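Local coordinates for DUF1460 domain-containing protein (Legionella pneumophila subsp. pneumophila, PDB 2IM9) that is of unknown function but belongs to an N-acetylmuramoyl-L-alanine amidase-like family of the papain-type peptidase clan, and so may cleave amide bonds in peptidoglycan, at residues Pro220-Asn231 against Ala303-Ile314. Residues are numbered along the deposited sequence; the frame is centred on the assembly and turned at random. Where two conformers were deposited one is given.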
ATOM      1  N   PRO A 220      14.412   1.096  -5.427  1.00 15.23           N
ATOM      2  CA  PRO A 220      14.634   1.403  -6.842  1.00 14.87           C
ATOM      3  C   PRO A 220      13.495   2.239  -7.409  1.00 14.50           C
ATOM      4  O   PRO A 220      12.330   2.072  -6.996  1.00 14.23           O
ATOM      5  CB  PRO A 220      14.661   0.017  -7.501  1.00 15.80           C
ATOM      6  CG  PRO A 220      15.049  -0.918  -6.380  1.00 16.57           C
ATOM      7  CD  PRO A 220      14.297  -0.361  -5.202  1.00 15.38           C
ATOM      8  N   TYR A 221      13.809   3.134  -8.336  1.00 13.67           N
ATOM      9  CA  TYR A 221      12.734   3.854  -9.040  1.00 14.21           C
ATOM     10  C   TYR A 221      13.158   4.211 -10.446  1.00 14.33           C
ATOM     11  O   TYR A 221      14.349   4.466 -10.713  1.00 13.91           O
ATOM     12  CB  TYR A 221      12.242   5.101  -8.268  1.00 14.24           C
ATOM     13  CG  TYR A 221      13.213   6.268  -8.238  1.00 14.54           C
ATOM     14  CD1 TYR A 221      13.059   7.354  -9.113  1.00 15.32           C
ATOM     15  CD2 TYR A 221      14.277   6.301  -7.328  1.00 13.62           C
ATOM     16  CE1 TYR A 221      13.941   8.449  -9.081  1.00 16.02           C
ATOM     17  CE2 TYR A 221      15.192   7.393  -7.323  1.00 15.70           C
ATOM     18  CZ  TYR A 221      15.002   8.449  -8.188  1.00 16.23           C
ATOM     19  OH  TYR A 221      15.881   9.526  -8.162  1.00 17.96           O
ATOM     20  N   ILE A 222      12.172   4.192 -11.345  1.00 14.62           N
ATOM     21  CA  ILE A 222      12.385   4.673 -12.704  1.00 14.71           C
ATOM     22  C   ILE A 222      12.099   6.160 -12.654  1.00 14.72           C
ATOM     23  O   ILE A 222      10.989   6.572 -12.301  1.00 13.74           O
ATOM     24  CB  ILE A 222      11.418   4.025 -13.688  1.00 15.04           C
ATOM     25  CG1 ILE A 222      11.579   2.501 -13.688  1.00 16.30           C
ATOM     26  CG2 ILE A 222      11.684   4.521 -15.123  1.00 16.63           C
ATOM     27  CD1 ILE A 222      10.482   1.821 -14.465  1.00 21.38           C
ATOM     28  N   PRO A 223      13.101   6.980 -12.993  1.00 15.00           N
ATOM     29  CA  PRO A 223      12.978   8.431 -12.897  1.00 16.27           C
ATOM     30  C   PRO A 223      12.139   9.051 -14.017  1.00 16.40           C
ATOM     31  O   PRO A 223      12.099   8.515 -15.134  1.00 16.60           O
ATOM     32  CB  PRO A 223      14.427   8.895 -13.052  1.00 16.04           C
ATOM     33  CG  PRO A 223      15.040   7.892 -13.891  1.00 16.45           C
ATOM     34  CD  PRO A 223      14.440   6.584 -13.471  1.00 15.19           C
ATOM     35  N   PHE A 224      11.515  10.193 -13.725  1.00 17.09           N
ATOM     36  CA  PHE A 224      10.739  10.921 -14.728  1.00 17.21           C
ATOM     37  C   PHE A 224      11.626  11.414 -15.865  1.00 18.07           C
ATOM     38  O   PHE A 224      11.152  11.583 -16.994  1.00 18.14           O
ATOM     39  CB  PHE A 224       9.968  12.098 -14.121  1.00 17.39           C
ATOM     40  CG  PHE A 224       8.858  11.696 -13.186  1.00 17.23           C
ATOM     41  CD1 PHE A 224       8.157  10.509 -13.366  1.00 18.19           C
ATOM     42  CD2 PHE A 224       8.504  12.532 -12.121  1.00 18.67           C
ATOM     43  CE1 PHE A 224       7.129  10.149 -12.502  1.00 18.74           C
ATOM     44  CE2 PHE A 224       7.474  12.198 -11.268  1.00 17.57           C
ATOM     45  CZ  PHE A 224       6.784  10.987 -11.444  1.00 18.35           C
ATOM     46  N   THR A 225      12.905  11.631 -15.575  1.00 17.95           N
ATOM     47  CA  THR A 225      13.854  12.031 -16.621  1.00 18.96           C
ATOM     48  C   THR A 225      13.963  10.955 -17.712  1.00 19.49           C
ATOM     49  O   THR A 225      14.330  11.257 -18.862  1.00 20.12           O
ATOM     50  CB  THR A 225      15.248  12.325 -16.046  1.00 19.86           C
ATOM     51  OG1 THR A 225      15.722  11.171 -15.332  1.00 19.15           O
ATOM     52  CG2 THR A 225      15.184  13.530 -15.118  1.00 18.66           C
ATOM     53  N   ALA A 226      13.648   9.709 -17.355  1.00 19.14           N
ATOM     54  CA  ALA A 226      13.629   8.599 -18.309  1.00 18.51           C
ATOM     55  C   ALA A 226      12.240   8.417 -18.913  1.00 18.57           C
ATOM     56  O   ALA A 226      12.089   8.293 -20.120  1.00 18.14           O
ATOM     57  CB  ALA A 226      14.097   7.308 -17.637  1.00 18.86           C
ATOM     58  N   LEU A 227      11.221   8.411 -18.061  1.00 16.86           N
ATOM     59  CA  LEU A 227       9.856   8.136 -18.496  1.00 17.28           C
ATOM     60  C   LEU A 227       9.312   9.242 -19.385  1.00 17.54           C
ATOM     61  O   LEU A 227       8.403   9.007 -20.182  1.00 17.90           O
ATOM     62  CB  LEU A 227       8.937   7.960 -17.290  1.00 17.44           C
ATOM     63  CG  LEU A 227       9.105   6.668 -16.496  1.00 18.97           C
ATOM     64  CD1 LEU A 227       8.261   6.775 -15.232  1.00 20.39           C
ATOM     65  CD2 LEU A 227       8.661   5.457 -17.303  1.00 18.08           C
ATOM     66  N   PHE A 228       9.871  10.442 -19.229  1.00 17.55           N
ATOM     67  CA  PHE A 228       9.482  11.583 -20.049  1.00 18.04           C
ATOM     68  C   PHE A 228      10.688  12.223 -20.717  1.00 18.88           C
ATOM     69  O   PHE A 228      10.737  13.443 -20.870  1.00 19.28           O
ATOM     70  CB  PHE A 228       8.697  12.599 -19.216  1.00 18.21           C
ATOM     71  CG  PHE A 228       7.404  12.057 -18.723  1.00 18.87           C
ATOM     72  CD1 PHE A 228       6.265  12.089 -19.526  1.00 17.68           C
ATOM     73  CD2 PHE A 228       7.341  11.445 -17.476  1.00 19.42           C
ATOM     74  CE1 PHE A 228       5.072  11.555 -19.083  1.00 20.33           C
ATOM     75  CE2 PHE A 228       6.134  10.892 -17.011  1.00 21.58           C
ATOM     76  CZ  PHE A 228       5.001  10.946 -17.821  1.00 19.19           C
ATOM     77  N   SER A 229      11.662  11.402 -21.104  1.00 19.35           N
ATOM     78  CA  SER A 229      12.809  11.906 -21.877  1.00 21.08           C
ATOM     79  C   SER A 229      12.307  12.661 -23.109  1.00 21.49           C
ATOM     80  O   SER A 229      11.315  12.256 -23.733  1.00 21.10           O
ATOM     81  CB  SER A 229      13.733  10.761 -22.301  1.00 21.62           C
ATOM     82  OG  SER A 229      13.029   9.821 -23.102  1.00 24.24           O
ATOM     83  N   GLU A 230      12.973  13.774 -23.439  1.00 22.56           N
ATOM     84  CA  GLU A 230      12.541  14.646 -24.546  1.00 23.87           C
ATOM     85  C   GLU A 230      11.110  15.191 -24.376  1.00 24.15           C
ATOM     86  O   GLU A 230      10.445  15.544 -25.365  1.00 24.36           O
ATOM     87  CB  GLU A 230      12.690  13.937 -25.901  1.00 24.24           C
ATOM     88  CG  GLU A 230      14.116  13.569 -26.274  1.00 26.25           C
ATOM     89  N   ASN A 231      10.635  15.244 -23.128  1.00 24.05           N
ATOM     90  CA  ASN A 231       9.307  15.799 -22.790  1.00 24.93           C
ATOM     91  C   ASN A 231       8.156  15.073 -23.495  1.00 25.10           C
ATOM     92  O   ASN A 231       7.126  15.674 -23.811  1.00 25.46           O
ATOM     93  CB  ASN A 231       9.250  17.323 -23.070  1.00 25.57           C
ATOM     94  CG  ASN A 231       8.196  18.052 -22.225  1.00 27.67           C
ATOM     95  OD1 ASN A 231       8.074  17.829 -21.013  1.00 31.45           O
ATOM     96  ND2 ASN A 231       7.444  18.939 -22.862  1.00 29.79           N
ATOM     97  N   ALA A 303       2.354  14.770 -12.153  1.00 25.80           N
ATOM     98  CA  ALA A 303       3.195  14.622 -10.957  1.00 26.37           C
ATOM     99  C   ALA A 303       4.599  15.189 -11.153  1.00 27.29           C
ATOM    100  O   ALA A 303       5.248  15.578 -10.182  1.00 27.15           O
ATOM    101  CB  ALA A 303       3.258  13.147 -10.511  1.00 26.35           C
ATOM    102  N   ARG A 304       5.053  15.251 -12.408  1.00 27.92           N
ATOM    103  CA  ARG A 304       6.370  15.809 -12.778  1.00 29.34           C
ATOM    104  C   ARG A 304       6.647  17.194 -12.220  1.00 29.70           C
ATOM    105  O   ARG A 304       7.798  17.529 -11.942  1.00 29.98           O
ATOM    106  CB  ARG A 304       6.509  15.921 -14.300  1.00 29.73           C
ATOM    107  CG  ARG A 304       6.759  14.657 -15.044  1.00 30.44           C
ATOM    108  CD  ARG A 304       6.493  14.890 -16.530  1.00 30.71           C
ATOM    109  NE  ARG A 304       7.678  15.391 -17.214  1.00 34.26           N
ATOM    110  CZ  ARG A 304       7.685  16.031 -18.382  1.00 32.48           C
ATOM    111  NH1 ARG A 304       6.559  16.310 -19.034  1.00 33.79           N
ATOM    112  NH2 ARG A 304       8.846  16.417 -18.885  1.00 34.19           N
ATOM    113  N   SER A 305       5.605  18.013 -12.100  1.00 29.74           N
ATOM    114  CA  SER A 305       5.771  19.398 -11.668  1.00 30.54           C
ATOM    115  C   SER A 305       6.093  19.487 -10.170  1.00 30.15           C
ATOM    116  O   SER A 305       6.531  20.533  -9.674  1.00 30.62           O
ATOM    117  CB  SER A 305       4.547  20.248 -12.030  1.00 30.61           C
ATOM    118  OG  SER A 305       3.354  19.674 -11.535  1.00 33.01           O
ATOM    119  N   SER A 306       5.895  18.382  -9.457  1.00 29.01           N
ATOM    120  CA  SER A 306       6.253  18.311  -8.040  1.00 28.55           C
ATOM    121  C   SER A 306       7.761  18.465  -7.799  1.00 28.31           C
ATOM    122  O   SER A 306       8.576  17.830  -8.472  1.00 29.35           O
ATOM    123  CB  SER A 306       5.770  16.987  -7.441  1.00 28.44           C
ATOM    124  OG  SER A 306       6.340  16.782  -6.153  1.00 26.88           O
ATOM    125  N   PRO A 307       8.153  19.296  -6.819  1.00 27.75           N
ATOM    126  CA  PRO A 307       9.579  19.353  -6.515  1.00 26.95           C
ATOM    127  C   PRO A 307      10.126  18.052  -5.904  1.00 25.63           C
ATOM    128  O   PRO A 307      11.324  17.803  -5.998  1.00 26.74           O
ATOM    129  CB  PRO A 307       9.670  20.497  -5.494  1.00 26.98           C
ATOM    130  CG  PRO A 307       8.337  20.554  -4.868  1.00 27.90           C
ATOM    131  CD  PRO A 307       7.367  20.201  -5.961  1.00 28.12           C
ATOM    132  N   THR A 308       9.263  17.229  -5.304  1.00 23.00           N
ATOM    133  CA  THR A 308       9.743  16.061  -4.538  1.00 21.12           C
ATOM    134  C   THR A 308       9.478  14.700  -5.181  1.00 19.90           C
ATOM    135  O   THR A 308      10.199  13.748  -4.906  1.00 19.58           O
ATOM    136  CB  THR A 308       9.144  16.043  -3.120  1.00 21.28           C
ATOM    137  OG1 THR A 308       7.721  16.112  -3.209  1.00 20.73           O
ATOM    138  CG2 THR A 308       9.646  17.261  -2.330  1.00 21.04           C
ATOM    139  N   ILE A 309       8.437  14.602  -6.001  1.00 18.42           N
ATOM    140  CA  ILE A 309       8.147  13.322  -6.678  1.00 17.88           C
ATOM    141  C   ILE A 309       9.103  13.158  -7.860  1.00 16.91           C
ATOM    142  O   ILE A 309       9.190  14.036  -8.709  1.00 18.20           O
ATOM    143  CB  ILE A 309       6.688  13.233  -7.168  1.00 17.55           C
ATOM    144  CG1 ILE A 309       5.699  13.453  -6.008  1.00 18.69           C
ATOM    145  CG2 ILE A 309       6.436  11.867  -7.847  1.00 18.56           C
ATOM    146  CD1 ILE A 309       4.241  13.690  -6.483  1.00 18.55           C
ATOM    147  N   LYS A 310       9.826  12.042  -7.919  1.00 16.03           N
ATOM    148  CA  LYS A 310      10.843  11.864  -8.970  1.00 16.14           C
ATOM    149  C   LYS A 310      10.678  10.604  -9.814  1.00 15.75           C
ATOM    150  O   LYS A 310      11.399  10.427 -10.801  1.00 14.87           O
ATOM    151  CB  LYS A 310      12.265  11.882  -8.384  1.00 16.91           C
ATOM    152  CG  LYS A 310      12.687  13.229  -7.764  1.00 19.80           C
ATOM    153  CD  LYS A 310      12.799  14.322  -8.818  1.00 24.83           C
ATOM    154  CE  LYS A 310      13.065  15.685  -8.189  1.00 29.81           C
ATOM    155  NZ  LYS A 310      13.213  16.733  -9.238  1.00 32.49           N
ATOM    156  N   GLY A 311       9.786   9.703  -9.410  1.00 14.91           N
ATOM    157  CA  GLY A 311       9.551   8.514 -10.248  1.00 13.99           C
ATOM    158  C   GLY A 311       8.728   7.422  -9.603  1.00 13.21           C
ATOM    159  O   GLY A 311       8.006   7.662  -8.624  1.00 12.85           O
ATOM    160  N   ILE A 312       8.832   6.214 -10.153  1.00 12.85           N
ATOM    161  CA  ILE A 312       7.990   5.099  -9.687  1.00 13.06           C
ATOM    162  C   ILE A 312       8.753   3.789  -9.437  1.00 13.09           C
ATOM    163  O   ILE A 312       9.742   3.510 -10.093  1.00 13.20           O
ATOM    164  CB  ILE A 312       6.857   4.803 -10.697  1.00 13.35           C
ATOM    165  CG1 ILE A 312       7.404   4.412 -12.078  1.00 12.94           C
ATOM    166  CG2 ILE A 312       5.885   5.990 -10.748  1.00 15.70           C
ATOM    167  CD1 ILE A 312       6.296   3.980 -13.070  1.00 13.44           C
ATOM    168  N   ASN A 313       8.250   2.993  -8.500  1.00 13.35           N
ATOM    169  CA  ASN A 313       8.770   1.651  -8.220  1.00 13.29           C
ATOM    170  C   ASN A 313       7.704   0.663  -8.662  1.00 13.37           C
ATOM    171  O   ASN A 313       6.510   0.941  -8.523  1.00 12.89           O
ATOM    172  CB  ASN A 313       9.101   1.523  -6.716  1.00 13.40           C
ATOM    173  CG  ASN A 313       9.466   0.104  -6.295  1.00 15.41           C
ATOM    174  OD1 ASN A 313       8.598  -0.748  -6.079  1.00 16.37           O
ATOM    175  ND2 ASN A 313      10.748  -0.143  -6.139  1.00 14.54           N
ATOM    176  N   ILE A 314       8.143  -0.477  -9.207  1.00 13.89           N
ATOM    177  CA  ILE A 314       7.210  -1.483  -9.733  0.50 14.35           C
ATOM    178  C   ILE A 314       7.496  -2.841  -9.101  1.00 15.02           C
ATOM    179  O   ILE A 314       8.627  -3.326  -9.126  1.00 14.56           O
ATOM    180  CB  ILE A 314       7.300  -1.618 -11.287  0.50 14.81           C
ATOM    181  CG1 ILE A 314       7.141  -0.255 -11.991  0.50 15.34           C
ATOM    182  CG2 ILE A 314       6.229  -2.575 -11.817  0.50 15.15           C
ATOM    183  CD1 ILE A 314       8.437   0.499 -12.201  0.50 17.14           C
TER
HETATM  184  O   HOH W   1      13.150  12.231 -12.286  1.00 20.17           O
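Ile-222 and Ile-312 form a hydrogen-bonded pair between neighbouring antiparallel strands inside the sheet, 214-223 and 311-317; strand 214-223 runs on into helix 224-227. The backbone bonds are reciprocal: Ile-222 N donates to Ile-312 O (2.8 Å) and Ile-312 N to Ile-222 O. Phe-224 N reaches Lys-310 O, tying the helix start to a classic beta bulge that Lys-310 and Gly-311 form opposite Ile-250. Glycine suits this bulge because a CB would collide with Ile-222 O.

Apolar contacts centre on the Phe-224 ring, whose flat face covers the side-chain-free Gly-311: its CA lies 3.9 Å from the ring centroid, a CH-pi contact. Ile-309 CG2 meets Phe-224 CE2 at 3.6 Å. The Leu-227 side chain crosses that of Ile-312 at about a right angle, CD1 to CG1 4.0 Å.

Polar side chains close both ends. Asn-313 ND2 donates to Pro-220 O and also bonds Asp-153. The long Arg-304 chain packs CD over one face of the Phe-228 ring (CH-pi), and its chi3 bend (87°) swings the guanidinium over Phe-228 CB. NH1 also pairs with Asp-301; the end-on grip places Arg-304 NH2 2.7 Å and NH1 2.9 Å from Asn-231 OD1.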